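Local coordinates for N-acylethanolamine-hydrolyzing acid amidase alpha-subunit (Caenorhabditis elegans, PDB 6DY3) that forms, with the beta-subunit produced by autocatalytic cleavage, a lysosomal amidase that hydrolyses N-acylethanolamines such as N-palmitoylethanolamine to ethanolamine and free fatty acids, at the interface of chains A and B. Coordinates in Å, arbitrary orientation; residue numbers count along the deposited sequence, not the author numbering. Chains: chain A, N-acylethanolamine-hydrolyzing acid amidase alpha-subunit; chain B, N-acylethanolamine-hydrolyzing acid amidase beta-subunit.

Contact 1: the interface of chains A and B. Residues chain A 32-33, 36, 39-40; chain B 30, 50-51.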
loop_
_atom_site.group_PDB
_atom_site.type_symbol
_atom_site.label_atom_id
_atom_site.label_comp_id
_atom_site.label_asym_id
_atom_site.label_seq_id
_atom_site.Cartn_x
_atom_site.Cartn_y
_atom_site.Cartn_z
ATOM N N VAL A 32 -3.437 -13.759 13.382
ATOM C CA VAL A 32 -2.748 -12.476 13.276
ATOM C C VAL A 32 -3.049 -11.613 14.495
ATOM O O VAL A 32 -2.142 -11.046 15.117
ATOM C CB VAL A 32 -3.141 -11.765 11.967
ATOM C CG1 VAL A 32 -2.630 -10.324 11.944
ATOM C CG2 VAL A 32 -2.609 -12.538 10.765
ATOM N N ILE A 33 -4.332 -11.489 14.848
ATOM C CA ILE A 33 -4.715 -10.663 15.991
ATOM C C ILE A 33 -4.150 -11.246 17.280
ATOM O O ILE A 33 -3.630 -10.518 18.136
ATOM C CB ILE A 33 -6.249 -10.521 16.057
ATOM C CG1 ILE A 33 -6.795 -9.827 14.801
ATOM C CG2 ILE A 33 -6.674 -9.765 17.311
ATOM C CD1 ILE A 33 -6.224 -8.447 14.539
ATOM N N HIS A 36 -0.453 -10.365 17.824
ATOM C CA HIS A 36 -0.118 -8.963 18.040
ATOM C C HIS A 36 -1.045 -8.298 19.051
ATOM O O HIS A 36 -1.069 -7.067 19.150
ATOM C CB HIS A 36 -0.147 -8.205 16.712
ATOM C CG HIS A 36 0.733 -8.800 15.658
ATOM N ND1 HIS A 36 0.327 -9.837 14.847
ATOM C CD2 HIS A 36 1.999 -8.504 15.283
ATOM C CE1 HIS A 36 1.304 -10.153 14.017
ATOM N NE2 HIS A 36 2.331 -9.359 14.260
ATOM N N TYR A 39 0.055 -5.212 21.105
ATOM C CA TYR A 39 0.284 -3.895 20.525
ATOM C C TYR A 39 -0.992 -3.201 20.069
ATOM O O TYR A 39 -0.975 -1.983 19.866
ATOM C CB TYR A 39 1.230 -4.007 19.325
ATOM C CG TYR A 39 2.529 -4.711 19.627
ATOM C CD1 TYR A 39 3.518 -4.091 20.372
ATOM C CD2 TYR A 39 2.767 -5.993 19.158
ATOM C CE1 TYR A 39 4.710 -4.730 20.645
ATOM C CE2 TYR A 39 3.958 -6.641 19.429
ATOM C CZ TYR A 39 4.924 -6.004 20.172
ATOM O OH TYR A 39 6.108 -6.642 20.444
ATOM N N LEU A 40 -2.095 -3.938 19.909
ATOM C CA LEU A 40 -3.254 -3.372 19.222
ATOM C C LEU A 40 -3.870 -2.209 19.983
ATOM O O LEU A 40 -4.169 -1.178 19.354
ATOM C CB LEU A 40 -4.283 -4.475 18.955
ATOM C CG LEU A 40 -3.773 -5.669 18.144
ATOM C CD1 LEU A 40 -4.929 -6.573 17.751
ATOM C CD2 LEU A 40 -2.978 -5.235 16.906
ATOM N N ILE B 30 3.705 -4.448 14.012
ATOM C CA ILE B 30 2.523 -5.153 13.524
ATOM C C ILE B 30 2.559 -5.286 12.007
ATOM O O ILE B 30 1.543 -5.608 11.379
ATOM C CB ILE B 30 1.232 -4.453 13.992
ATOM C CG1 ILE B 30 1.167 -3.017 13.466
ATOM C CG2 ILE B 30 1.161 -4.464 15.514
ATOM C CD1 ILE B 30 -0.181 -2.360 13.651
ATOM N N ALA B 50 -1.561 -5.577 11.454
ATOM C CA ALA B 50 -2.611 -6.113 12.308
ATOM C C ALA B 50 -3.715 -5.080 12.480
ATOM O O ALA B 50 -3.443 -3.918 12.785
ATOM C CB ALA B 50 -2.029 -6.507 13.666
ATOM N N LEU B 51 -4.962 -5.526 12.284
ATOM C CA LEU B 51 -6.174 -4.702 12.311
ATOM C C LEU B 51 -6.580 -4.223 10.922
ATOM O O LEU B 51 -7.736 -3.839 10.715
ATOM C CB LEU B 51 -6.045 -3.483 13.233
ATOM C CG LEU B 51 -5.883 -3.760 14.729
ATOM C CD1 LEU B 51 -5.687 -2.452 15.483
ATOM C CD2 LEU B 51 -7.078 -4.525 15.286
#

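Contact 2: the interface of chains A and B. Residues chain A 14-15, 17, 32, 36; chain B 31-33.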
loop_
_atom_site.group_PDB
_atom_site.type_symbol
_atom_site.label_atom_id
_atom_site.label_comp_id
_atom_site.label_asym_id
_atom_site.label_seq_id
_atom_site.Cartn_x
_atom_site.Cartn_y
_atom_site.Cartn_z
ATOM N N PRO A 14 9.067 -9.120 8.132
ATOM C CA PRO A 14 7.741 -9.204 8.756
ATOM C C PRO A 14 7.275 -10.646 8.868
ATOM O O PRO A 14 7.540 -11.473 7.992
ATOM C CB PRO A 14 6.849 -8.401 7.804
ATOM C CG PRO A 14 7.539 -8.471 6.495
ATOM C CD PRO A 14 9.009 -8.487 6.805
ATOM N N ARG A 15 6.569 -10.939 9.959
ATOM C CA ARG A 15 6.036 -12.279 10.167
ATOM C C ARG A 15 5.075 -12.653 9.045
ATOM O O ARG A 15 4.256 -11.840 8.611
ATOM C CB ARG A 15 5.317 -12.367 11.512
ATOM C CG ARG A 15 6.238 -12.323 12.723
ATOM C CD ARG A 15 5.505 -12.764 13.981
ATOM N NE ARG A 15 4.946 -14.108 13.835
ATOM C CZ ARG A 15 4.308 -14.767 14.799
ATOM N NH1 ARG A 15 4.141 -14.209 15.993
ATOM N NH2 ARG A 15 3.839 -15.990 14.566
ATOM N N TYR A 17 2.003 -14.890 7.338
ATOM C CA TYR A 17 0.755 -15.569 7.656
ATOM C C TYR A 17 0.070 -15.980 6.363
ATOM O O TYR A 17 0.233 -15.335 5.324
ATOM C CB TYR A 17 -0.210 -14.683 8.467
ATOM C CG TYR A 17 0.282 -14.330 9.850
ATOM C CD1 TYR A 17 -0.057 -15.112 10.947
ATOM C CD2 TYR A 17 1.086 -13.216 10.061
ATOM C CE1 TYR A 17 0.392 -14.800 12.211
ATOM C CE2 TYR A 17 1.540 -12.894 11.325
ATOM C CZ TYR A 17 1.190 -13.691 12.396
ATOM O OH TYR A 17 1.641 -13.380 13.656
ATOM N N VAL A 32 -3.437 -13.759 13.382
ATOM C CA VAL A 32 -2.748 -12.476 13.276
ATOM C C VAL A 32 -3.049 -11.613 14.495
ATOM O O VAL A 32 -2.142 -11.046 15.117
ATOM C CB VAL A 32 -3.141 -11.765 11.967
ATOM C CG1 VAL A 32 -2.630 -10.324 11.944
ATOM C CG2 VAL A 32 -2.609 -12.538 10.765
ATOM N N HIS A 36 -0.453 -10.365 17.824
ATOM C CA HIS A 36 -0.118 -8.963 18.040
ATOM C C HIS A 36 -1.045 -8.298 19.051
ATOM O O HIS A 36 -1.069 -7.067 19.150
ATOM C CB HIS A 36 -0.147 -8.205 16.712
ATOM C CG HIS A 36 0.733 -8.800 15.658
ATOM N ND1 HIS A 36 0.327 -9.837 14.847
ATOM C CD2 HIS A 36 1.999 -8.504 15.283
ATOM C CE1 HIS A 36 1.304 -10.153 14.017
ATOM N NE2 HIS A 36 2.331 -9.359 14.260
ATOM N N THR B 31 3.724 -5.059 11.408
ATOM C CA THR B 31 3.878 -5.256 9.972
ATOM C C THR B 31 4.008 -6.745 9.673
ATOM O O THR B 31 4.837 -7.439 10.270
ATOM C CB THR B 31 5.105 -4.501 9.451
ATOM O OG1 THR B 31 4.949 -3.099 9.696
ATOM C CG2 THR B 31 5.280 -4.717 7.950
ATOM N N ILE B 32 3.189 -7.235 8.742
ATOM C CA ILE B 32 3.131 -8.657 8.427
ATOM C C ILE B 32 3.070 -8.848 6.916
ATOM O O ILE B 32 2.641 -7.963 6.170
ATOM C CB ILE B 32 1.919 -9.336 9.113
ATOM C CG1 ILE B 32 0.613 -8.685 8.646
ATOM C CG2 ILE B 32 2.054 -9.266 10.632
ATOM C CD1 ILE B 32 -0.636 -9.388 9.125
ATOM N N HIS B 33 3.536 -10.007 6.467
ATOM C CA HIS B 33 3.367 -10.448 5.092
ATOM C C HIS B 33 2.307 -11.541 5.063
ATOM O O HIS B 33 2.282 -12.415 5.934
ATOM C CB HIS B 33 4.688 -10.964 4.507
ATOM C CG HIS B 33 4.560 -11.500 3.116
ATOM N ND1 HIS B 33 4.116 -12.775 2.853
ATOM C CD2 HIS B 33 4.811 -10.934 1.911
ATOM C CE1 HIS B 33 4.098 -12.977 1.548
ATOM N NE2 HIS B 33 4.514 -11.873 0.952
#

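Contact 3: the interface of chains A and B. Residues chain A 21, 28-29, 77; chain B 36, 44, 97, 101.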
loop_
_atom_site.group_PDB
_atom_site.type_symbol
_atom_site.label_atom_id
_atom_site.label_comp_id
_atom_site.label_asym_id
_atom_site.label_seq_id
_atom_site.Cartn_x
_atom_site.Cartn_y
_atom_site.Cartn_z
ATOM N N LEU A 21 -8.933 -18.043 2.393
ATOM C CA LEU A 21 -10.201 -17.521 1.903
ATOM C C LEU A 21 -11.315 -18.556 1.942
ATOM O O LEU A 21 -12.481 -18.187 1.771
ATOM C CB LEU A 21 -10.038 -17.008 0.471
ATOM C CG LEU A 21 -9.033 -15.874 0.282
ATOM C CD1 LEU A 21 -8.940 -15.494 -1.191
ATOM C CD2 LEU A 21 -9.402 -14.665 1.125
ATOM N N ARG A 28 -10.682 -15.469 9.821
ATOM C CA ARG A 28 -9.487 -15.515 8.989
ATOM C C ARG A 28 -8.293 -14.848 9.664
ATOM O O ARG A 28 -7.150 -15.291 9.495
ATOM C CB ARG A 28 -9.779 -14.857 7.644
ATOM C CG ARG A 28 -10.768 -15.621 6.787
ATOM C CD ARG A 28 -11.125 -14.838 5.540
ATOM N NE ARG A 28 -12.147 -15.511 4.746
ATOM C CZ ARG A 28 -12.658 -15.023 3.621
ATOM N NH1 ARG A 28 -12.244 -13.854 3.150
ATOM N NH2 ARG A 28 -13.586 -15.704 2.963
ATOM N N TRP A 29 -8.530 -13.774 10.414
ATOM C CA TRP A 29 -7.458 -12.994 11.009
ATOM C C TRP A 29 -7.221 -13.343 12.471
ATOM O O TRP A 29 -6.496 -12.617 13.159
ATOM C CB TRP A 29 -7.768 -11.502 10.872
ATOM C CG TRP A 29 -7.878 -11.059 9.453
ATOM C CD1 TRP A 29 -9.026 -10.889 8.729
ATOM C CD2 TRP A 29 -6.797 -10.738 8.572
ATOM N NE1 TRP A 29 -8.722 -10.478 7.453
ATOM C CE2 TRP A 29 -7.360 -10.380 7.333
ATOM C CE3 TRP A 29 -5.405 -10.716 8.714
ATOM C CZ2 TRP A 29 -6.581 -10.004 6.245
ATOM C CZ3 TRP A 29 -4.635 -10.342 7.632
ATOM C CH2 TRP A 29 -5.221 -9.992 6.415
ATOM N N GLU A 77 -15.139 -9.971 8.188
ATOM C CA GLU A 77 -13.739 -9.910 8.596
ATOM C C GLU A 77 -13.525 -8.807 9.621
ATOM O O GLU A 77 -12.895 -9.020 10.663
ATOM C CB GLU A 77 -12.837 -9.686 7.383
ATOM C CG GLU A 77 -12.767 -10.850 6.418
ATOM C CD GLU A 77 -11.620 -10.710 5.427
ATOM O OE1 GLU A 77 -10.771 -9.815 5.626
ATOM O OE2 GLU A 77 -11.560 -11.495 4.455
ATOM N N PHE B 36 -2.754 -14.873 0.586
ATOM C CA PHE B 36 -4.183 -15.160 0.508
ATOM C C PHE B 36 -4.360 -16.421 -0.326
ATOM O O PHE B 36 -4.127 -16.409 -1.540
ATOM C CB PHE B 36 -4.948 -13.983 -0.091
ATOM C CG PHE B 36 -4.961 -12.754 0.780
ATOM C CD1 PHE B 36 -3.939 -11.826 0.710
ATOM C CD2 PHE B 36 -6.001 -12.529 1.667
ATOM C CE1 PHE B 36 -3.954 -10.696 1.506
ATOM C CE2 PHE B 36 -6.020 -11.395 2.469
ATOM C CZ PHE B 36 -4.994 -10.480 2.387
ATOM N N TYR B 44 -3.154 -14.276 -4.113
ATOM C CA TYR B 44 -2.385 -13.045 -4.135
ATOM C C TYR B 44 -1.774 -12.869 -2.757
ATOM O O TYR B 44 -2.212 -13.483 -1.782
ATOM C CB TYR B 44 -3.247 -11.830 -4.518
ATOM C CG TYR B 44 -4.492 -11.667 -3.670
ATOM C CD1 TYR B 44 -4.494 -10.846 -2.557
ATOM C CD2 TYR B 44 -5.661 -12.350 -3.978
ATOM C CE1 TYR B 44 -5.621 -10.703 -1.784
ATOM C CE2 TYR B 44 -6.796 -12.209 -3.207
ATOM C CZ TYR B 44 -6.768 -11.388 -2.109
ATOM O OH TYR B 44 -7.891 -11.241 -1.330
ATOM N N ARG B 97 -7.311 -4.716 -2.846
ATOM C CA ARG B 97 -7.376 -6.151 -2.593
ATOM C C ARG B 97 -8.347 -6.825 -3.549
ATOM O O ARG B 97 -8.092 -7.936 -4.024
ATOM C CB ARG B 97 -7.779 -6.410 -1.143
ATOM C CG ARG B 97 -7.920 -7.879 -0.796
ATOM C CD ARG B 97 -8.315 -8.059 0.654
ATOM N NE ARG B 97 -8.763 -9.419 0.939
ATOM C CZ ARG B 97 -9.247 -9.815 2.114
ATOM N NH1 ARG B 97 -9.350 -8.952 3.119
ATOM N NH2 ARG B 97 -9.633 -11.078 2.283
ATOM N N GLU B 101 -7.661 -9.879 -6.299
ATOM C CA GLU B 101 -8.404 -11.128 -6.217
ATOM C C GLU B 101 -9.139 -11.475 -7.505
ATOM O O GLU B 101 -9.290 -12.661 -7.810
ATOM C CB GLU B 101 -9.407 -11.061 -5.062
ATOM C CG GLU B 101 -10.081 -12.389 -4.744
ATOM C CD GLU B 101 -10.797 -12.376 -3.404
ATOM O OE1 GLU B 101 -10.152 -12.065 -2.380
ATOM O OE2 GLU B 101 -12.004 -12.681 -3.372
#

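Contact 4: the interface of chains A and B. Residues chain A 12-14; chain B 230-232, 234.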
loop_
_atom_site.group_PDB
_atom_site.type_symbol
_atom_site.label_atom_id
_atom_site.label_comp_id
_atom_site.label_asym_id
_atom_site.label_seq_id
_atom_site.Cartn_x
_atom_site.Cartn_y
_atom_site.Cartn_z
ATOM N N ARG A 12 15.096 -8.922 10.173
ATOM C CA ARG A 12 14.038 -7.953 10.426
ATOM C C ARG A 12 12.942 -8.051 9.371
ATOM O O ARG A 12 12.446 -7.042 8.871
ATOM C CB ARG A 12 14.616 -6.542 10.484
ATOM C CG ARG A 12 15.731 -6.390 11.518
ATOM C CD ARG A 12 16.115 -4.938 11.755
ATOM N NE ARG A 12 14.964 -4.128 12.138
ATOM C CZ ARG A 12 14.427 -4.117 13.353
ATOM N NH1 ARG A 12 14.937 -4.875 14.318
ATOM N NH2 ARG A 12 13.376 -3.347 13.602
ATOM N N LYS A 13 12.557 -9.286 9.015
ATOM C CA LYS A 13 11.478 -9.524 8.074
ATOM C C LYS A 13 10.139 -9.539 8.800
ATOM O O LYS A 13 10.065 -9.933 9.969
ATOM C CB LYS A 13 11.669 -10.863 7.358
ATOM C CG LYS A 13 12.934 -10.955 6.519
ATOM C CD LYS A 13 13.147 -12.360 5.999
ATOM C CE LYS A 13 14.482 -12.488 5.279
ATOM N NZ LYS A 13 14.791 -13.901 4.906
ATOM N N PRO A 14 9.067 -9.120 8.132
ATOM C CA PRO A 14 7.741 -9.204 8.756
ATOM C C PRO A 14 7.275 -10.646 8.868
ATOM O O PRO A 14 7.540 -11.473 7.992
ATOM C CB PRO A 14 6.849 -8.401 7.804
ATOM C CG PRO A 14 7.539 -8.471 6.495
ATOM C CD PRO A 14 9.009 -8.487 6.805
ATOM N N THR B 230 11.021 -8.378 2.261
ATOM C CA THR B 230 10.689 -7.173 3.005
ATOM C C THR B 230 11.588 -7.015 4.219
ATOM O O THR B 230 11.952 -7.992 4.875
ATOM C CB THR B 230 9.228 -7.192 3.442
ATOM O OG1 THR B 230 8.405 -7.385 2.289
ATOM C CG2 THR B 230 8.846 -5.886 4.110
ATOM N N TRP B 231 11.914 -5.763 4.525
ATOM C CA TRP B 231 12.857 -5.410 5.577
ATOM C C TRP B 231 12.209 -4.357 6.460
ATOM O O TRP B 231 11.896 -3.258 5.992
ATOM C CB TRP B 231 14.159 -4.889 4.965
ATOM C CG TRP B 231 15.192 -4.421 5.935
ATOM C CD1 TRP B 231 15.523 -3.130 6.212
ATOM C CD2 TRP B 231 16.056 -5.239 6.744
ATOM N NE1 TRP B 231 16.534 -3.086 7.148
ATOM C CE2 TRP B 231 16.877 -4.369 7.489
ATOM C CE3 TRP B 231 16.210 -6.621 6.912
ATOM C CZ2 TRP B 231 17.834 -4.832 8.387
ATOM C CZ3 TRP B 231 17.160 -7.077 7.804
ATOM C CH2 TRP B 231 17.959 -6.186 8.531
ATOM N N ILE B 232 11.985 -4.694 7.722
ATOM C CA ILE B 232 11.481 -3.731 8.692
ATOM C C ILE B 232 12.679 -2.980 9.257
ATOM O O ILE B 232 13.584 -3.587 9.840
ATOM C CB ILE B 232 10.677 -4.425 9.800
ATOM C CG1 ILE B 232 9.510 -5.193 9.179
ATOM C CG2 ILE B 232 10.180 -3.393 10.816
ATOM C CD1 ILE B 232 8.707 -5.989 10.163
ATOM N N PRO B 234 15.335 -0.733 11.371
ATOM C CA PRO B 234 15.603 -0.451 12.786
ATOM C C PRO B 234 15.345 1.009 13.148
ATOM O O PRO B 234 15.505 1.903 12.311
ATOM C CB PRO B 234 17.087 -0.808 12.938
ATOM C CG PRO B 234 17.652 -0.656 11.578
ATOM C CD PRO B 234 16.568 -1.072 10.639
ATOM O OXT PRO B 234 14.966 1.323 14.281
#

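Contact 1: the interface of chains A and B
In this N-terminal nucleophile (Ntn) hydrolase of the acid ceramidase family, A:Leu40, at the start of alpha-subunit helix 40-48, and A:His36, at the end of helix 30-36, pack on beta-subunit loop residues B:Ala50, B:Leu51 and B:Ile30. Both branches of A:Leu40 take part: CD2 lies 3.6 Å from B:Ala50 CB and also touches B:Leu51, and CD1 lies 3.9 Å from B:Leu51 CD2. The same B:Leu51 methyl has A:Ile33 CD1 at 4.1 Å, the isoleucine crossing the leucine at about a right angle. B:Ile30 meets the CD2 corner of the imidazole: A:His36 CD2 is 3.8 Å from its CA, and its CG2 branch reaches the CB of A:Tyr39, also 3.8 Å away. A:His36 CG points away from its own carbonyl carbon (chi1 -55°), which turns the ring back along its helix. There ND1 donates to the backbone O of A:Val32 at 2.8 Å, a nearly straight bond (174° at H) with the acceptor in the ring plane. This bond helps fix the rotation of the ring, and the CB of the histidine remains against B:Ala50. With an alanine in place of A:His36, B:Ile30 would probably lose the ring carbon packed on its CA, and the carbonyl of A:Val32 would lose this donor.

Contact 2: the interface of chains A and B
Two backbone hydrogen bonds join strand 15-20 of the alpha-subunit to strand 31-38 of the beta-subunit, a parallel pairing with its bridge between A:Arg15 and B:Ile32. B:His33 N donates to A:Arg15 O, and A:Tyr17 N donates to B:His33 O, each at 2.9 Å.

Apolar packing centres on B:Ile32, whose two branches part toward different neighbours. Its CG1 sits between the backbone N and the carbonyl carbon (chi1 60°), and the arm carries CD1 to 3.6 Å from A:Val32 CG1. The CG2 methyl lies 3.6 Å from A:His36 CE1 and 3.7 Å from A:Tyr17 CE2, the tyrosine crossing the isoleucine at about a right angle. A:Pro14 adds its CB at 3.8 Å from B:Ile32 CA.

Contacts within the alpha-subunit probably help position these partners. A:Val32 CG2 covers one face of the A:Tyr17 ring near its rim, and A:Tyr17 CE2 lies in plane at the edge of the A:His36 imidazole. The phenol oxygen OH of A:Tyr17 stands 3.2 Å above the centre of the A:Arg15 guanidinium. Replacing A:His36 with a serine would probably open a gap beside the CG2 methyl of B:Ile32 and leave the A:Tyr17 ring freer to shift.

The pairing extends a beta-subunit sheet with an alpha-subunit strand, which probably helps keep the two cleavage products together as a heterodimer.

Contact 3: the interface of chains A and B
A:Leu21, A:Trp29 and B:Phe36 form the apolar centre of this heterodimer patch, where the beta-subunit side comes from strands 31-38 and 41-49 and helix 92-102. A:Leu21 CD2 lies 4.1 Å from B:Phe36 CD2, and the side chain of A:Trp29 crosses that of B:Phe36 at about a right angle, with its CZ2 near B:Phe36 CE2. Behind them, B:Tyr44 CE1 stands over one face of the phenylalanine ring, toward its rim. B:Phe36 CE2 in turn lies 3.5 Å above the guanidinium plane of B:Arg97, toward its rim, which brings the core up to the charged groups.

The arginine chain is extended, with CG opposite the backbone N (chi1 178°), and it delivers the guanidinium end-on to A:Glu77 of helix 72-85. NH2 donates to the syn lone pair of OE2 at 2.9 Å, in a salt bridge, and NH1 donates to OE1 at 3.0 Å, while the two planes lie 35° apart. Each carboxylate oxygen has a further donor from its own subunit. A:Trp29 NE1 reaches OE1 at 2.8 Å from the face opposite B:Arg97 NH1, and A:Arg28 NH1 forms a further salt bridge to OE2 at 2.8 Å, nearly along the C-O axis of that oxygen. At least four bonds therefore grip the carboxylate, and the two arginines probably stabilise its negative charge. On the beta-subunit side, B:Arg97 NE donates to B:Tyr44 OH, which donates to B:Glu101 OE1 at 2.6 Å.

The ion pair ties an alpha-subunit helix to a beta-subunit helix and helps hold the processed enzyme together.

Contact 4: the interface of chains A and B
A mostly extended alpha-subunit segment, A:Arg12 to A:Pro14, runs over the C-terminal strand 231-232 of the beta-subunit, and this intersubunit contact probably helps hold the N-terminal segment of the alpha-subunit against the C-terminal end of the beta-subunit in the cleaved heterodimer. A:Arg12 uses both its backbone and its side chain. Its carbonyl O accepts from B:Ile232 N at 2.7 Å. The guanidinium NE returns a bond to B:Ile232 O at 2.7 Å, tilted 28° from the carbonyl plane, so B:Ile232 is held at both its N-H and its carbonyl. A bend at chi3 (55°) brings NE round to that oxygen. Lower down the chain, A:Arg12 CB sits over the face of the B:Trp231 six-membered ring, 3.8 Å from its centroid, and CG lies 3.7 Å from CH2 of the same ring. The guanidinium plane stands steeply to the indole, 78° away, and B:Pro234 CB lies over one face of the guanidinium, toward its rim. The pyrrolidine of A:Pro14 continues the contact. It crosses B:Thr230 at about a right angle, with CD 3.6 Å from the threonine CB. Two residues further on, the CD1 methyl of B:Ile232 lies 3.6 Å from A:Pro14 CA.

Contacts 1 and 2 are neighbours, their C-alpha centres about 8 Å apart, and share A:Val32 and A:His36, so one alpha-subunit helix packs on both a beta-subunit loop region and a strand. Contact 4, about 10 Å from contact 2, joins it through A:Pro14, where the N-terminal segment leads into the strand. Contact 3 lies about 13 Å from contact 2 and 22 Å from contact 4; strand 31-38 of the beta-subunit serves both contacts 2 and 3. The four contacts probably act together in joining the subunits. Contact 4 is centred about 16 Å from the nucleophile B:Cys1, which suggests a structural rather than a direct catalytic role.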